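Local coordinates for protein titin (Homo sapiens, PDB 5JDD) that forms part of the elastic I-band filament of the muscle sarcomere as a chain of immunoglobulin domains, three of them in this tandem, at residues 15-20 with 65-70. Sequence-based numbering, arbitrary orientation. Where two conformers were deposited one is given.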
ATOM      1  N   ALA A  15      25.335  -6.923   4.683  1.00 10.00           N
ATOM      2  CA  ALA A  15      24.899  -5.541   4.752  1.00 10.41           C
ATOM      3  C   ALA A  15      23.920  -5.218   3.637  1.00 10.79           C
ATOM      4  O   ALA A  15      23.894  -5.881   2.592  1.00 13.79           O
ATOM      5  CB  ALA A  15      26.095  -4.602   4.675  1.00 13.00           C
ATOM      6  N   LEU A  16      23.118  -4.186   3.864  1.00 10.64           N
ATOM      7  CA  LEU A  16      22.170  -3.712   2.873  1.00  9.65           C
ATOM      8  C   LEU A  16      22.869  -2.996   1.730  1.00 11.45           C
ATOM      9  O   LEU A  16      23.882  -2.321   1.932  1.00 11.73           O
ATOM     10  CB  LEU A  16      21.152  -2.780   3.530  1.00 13.81           C
ATOM     11  CG  LEU A  16      19.963  -3.523   4.127  1.00 17.15           C
ATOM     12  CD1 LEU A  16      19.242  -2.675   5.164  1.00 27.40           C
ATOM     13  CD2 LEU A  16      19.014  -3.903   3.001  1.00 15.28           C
ATOM     14  N   GLU A  17      22.318  -3.150   0.533  1.00 12.44           N
ATOM     15  CA  GLU A  17      22.763  -2.393  -0.624  1.00 10.17           C
ATOM     16  C   GLU A  17      22.860  -0.910  -0.248  1.00 11.77           C
ATOM     17  O   GLU A  17      22.023  -0.401   0.518  1.00 13.92           O
ATOM     18  CB  GLU A  17      21.777  -2.608  -1.778  1.00 14.40           C
ATOM     19  CG  GLU A  17      22.174  -1.943  -3.083  1.00 17.43           C
ATOM     20  CD  GLU A  17      21.339  -2.393  -4.272  1.00 22.08           C
ATOM     21  OE1 GLU A  17      20.407  -3.217  -4.104  1.00 17.35           O
ATOM     22  OE2 GLU A  17      21.630  -1.918  -5.391  1.00 21.01           O
ATOM     23  N   ASN A  18      23.908  -0.252  -0.755  1.00 13.14           N
ATOM     24  CA  ASN A  18      24.212   1.169  -0.506  1.00 13.49           C
ATOM     25  C   ASN A  18      24.908   1.448   0.842  1.00 13.24           C
ATOM     26  O   ASN A  18      25.285   2.584   1.115  1.00 16.09           O
ATOM     27  CB  ASN A  18      22.991   2.085  -0.720  1.00 14.41           C
ATOM     28  CG  ASN A  18      22.358   1.910  -2.091  1.00 24.72           C
ATOM     29  OD1 ASN A  18      21.170   1.590  -2.204  1.00 27.30           O
ATOM     30  ND2 ASN A  18      23.147   2.115  -3.141  1.00 28.35           N
ATOM     31  N   ALA A  19      25.109   0.418   1.662  1.00 11.77           N
ATOM     32  CA  ALA A  19      25.860   0.593   2.906  1.00 11.47           C
ATOM     33  C   ALA A  19      27.346   0.762   2.630  1.00 14.38           C
ATOM     34  O   ALA A  19      27.839   0.422   1.548  1.00 13.78           O
ATOM     35  CB  ALA A  19      25.646  -0.580   3.853  1.00 14.39           C
ATOM     36  N   THR A  20      28.061   1.267   3.629  1.00 11.45           N
ATOM     37  CA  THR A  20      29.515   1.266   3.607  1.00 12.81           C
ATOM     38  C   THR A  20      29.984   0.239   4.629  1.00 13.71           C
ATOM     39  O   THR A  20      29.545   0.260   5.789  1.00 17.02           O
ATOM     40  CB  THR A  20      30.073   2.647   3.943  1.00 15.53           C
ATOM     41  OG1 THR A  20      29.752   3.546   2.874  1.00 18.44           O
ATOM     42  CG2 THR A  20      31.594   2.587   4.121  1.00 18.49           C
ATOM     43  N   ILE A  65      27.847   0.112  -1.348  1.00 12.98           N
ATOM     44  CA  ILE A  65      27.965  -1.192  -2.007  1.00 12.34           C
ATOM     45  C   ILE A  65      26.808  -1.515  -2.936  1.00 13.02           C
ATOM     46  O   ILE A  65      25.659  -1.111  -2.712  1.00 13.76           O
ATOM     47  CB  ILE A  65      28.153  -2.360  -1.018  1.00 11.61           C
ATOM     48  CG1 ILE A  65      26.959  -2.466  -0.064  1.00 10.59           C
ATOM     49  CG2 ILE A  65      29.462  -2.214  -0.238  1.00 12.78           C
ATOM     50  CD1 ILE A  65      27.142  -3.570   0.970  1.00 14.50           C
ATOM     51  N   SER A  66      27.147  -2.223  -4.007  1.00 14.48           N
ATOM     52  CA  SER A  66      26.150  -2.705  -4.950  0.59 16.07           C
ATOM     53  C   SER A  66      26.180  -4.226  -4.961  1.00 15.16           C
ATOM     54  O   SER A  66      27.119  -4.843  -4.448  1.00 13.97           O
ATOM     55  CB  SER A  66      26.423  -2.157  -6.353  0.59 19.70           C
ATOM     56  OG  SER A  66      27.666  -2.615  -6.844  0.59 21.91           O
ATOM     57  N   PRO A  67      25.137  -4.849  -5.520  1.00 15.73           N
ATOM     58  CA  PRO A  67      25.159  -6.311  -5.568  1.00 16.45           C
ATOM     59  C   PRO A  67      26.402  -6.873  -6.273  1.00 16.73           C
ATOM     60  O   PRO A  67      26.849  -7.975  -5.932  1.00 16.62           O
ATOM     61  CB  PRO A  67      23.888  -6.643  -6.356  1.00 18.10           C
ATOM     62  CG  PRO A  67      22.953  -5.529  -6.002  1.00 22.45           C
ATOM     63  CD  PRO A  67      23.817  -4.303  -5.906  1.00 19.28           C
ATOM     64  N   SER A  68      26.980  -6.125  -7.211  1.00 17.77           N
ATOM     65  CA  SER A  68      28.188  -6.593  -7.896  1.00 18.90           C
ATOM     66  C   SER A  68      29.411  -6.682  -6.974  1.00 21.20           C
ATOM     67  O   SER A  68      30.408  -7.334  -7.309  1.00 21.09           O
ATOM     68  CB  SER A  68      28.496  -5.718  -9.114  1.00 20.66           C
ATOM     69  OG  SER A  68      28.785  -4.387  -8.731  1.00 27.12           O
ATOM     70  N   ASP A  69      29.341  -6.039  -5.810  1.00 14.05           N
ATOM     71  CA  ASP A  69      30.440  -6.087  -4.848  1.00 11.24           C
ATOM     72  C   ASP A  69      30.398  -7.348  -3.991  1.00 12.77           C
ATOM     73  O   ASP A  69      31.335  -7.634  -3.244  1.00 14.59           O
ATOM     74  CB  ASP A  69      30.406  -4.873  -3.927  1.00 14.38           C
ATOM     75  CG  ASP A  69      30.656  -3.581  -4.659  1.00 18.53           C
ATOM     76  OD1 ASP A  69      31.636  -3.500  -5.428  1.00 18.12           O
ATOM     77  OD2 ASP A  69      29.861  -2.642  -4.467  1.00 16.79           O
ATOM     78  N   ALA A  70      29.308  -8.103  -4.096  1.00 12.88           N
ATOM     79  CA  ALA A  70      29.196  -9.328  -3.322  1.00 13.34           C
ATOM     80  C   ALA A  70      30.296 -10.305  -3.705  1.00 16.23           C
ATOM     81  O   ALA A  70      30.809 -10.286  -4.829  1.00 17.55           O
ATOM     82  CB  ALA A  70      27.832  -9.957  -3.521  1.00 13.08           C
TER
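Ile65 is gripped through both its backbone polar atoms by the tight turn at Leu16–Ala19. Its O takes the N-H of Asn18 on a lone pair (N to O 2.8 Å), while Ile65 N gives a nearly straight bond to Ala19 O, at 2.9 Å. Its side chain runs alongside the turn: CG1 sits between the backbone N and the carbonyl carbon (chi1 61°), and CD1 ends 3.6 Å from Leu16 O and 4.0 Å from Ala15 CB. A branched, apolar residue suits this buried spot, bordered by the small methyls of Ala15 and, more loosely, Ala19, with Val21 adding cover. In this immunoglobulin I-set domain the contact ties together, at one end, two connections that each cross between the sheets of the sandwich. The turn is type II, and Asn18 tolerates the left-handed conformation its third position needs. Glu17, CG anti to the backbone N (chi1 -176°), is long enough for its methylenes to pass the Ile65 carbonyl; it crosses Pro67 obliquely, OE2 meeting CD at 3.3 Å. Pro67, with restricted phi and no N-H to satisfy, suits the start of the 3-10 turn. Asp69 N closes that turn on Ser66 O, and Asp69 OD2, also paired with Lys48, takes Ser66 N in return (2.8 Å).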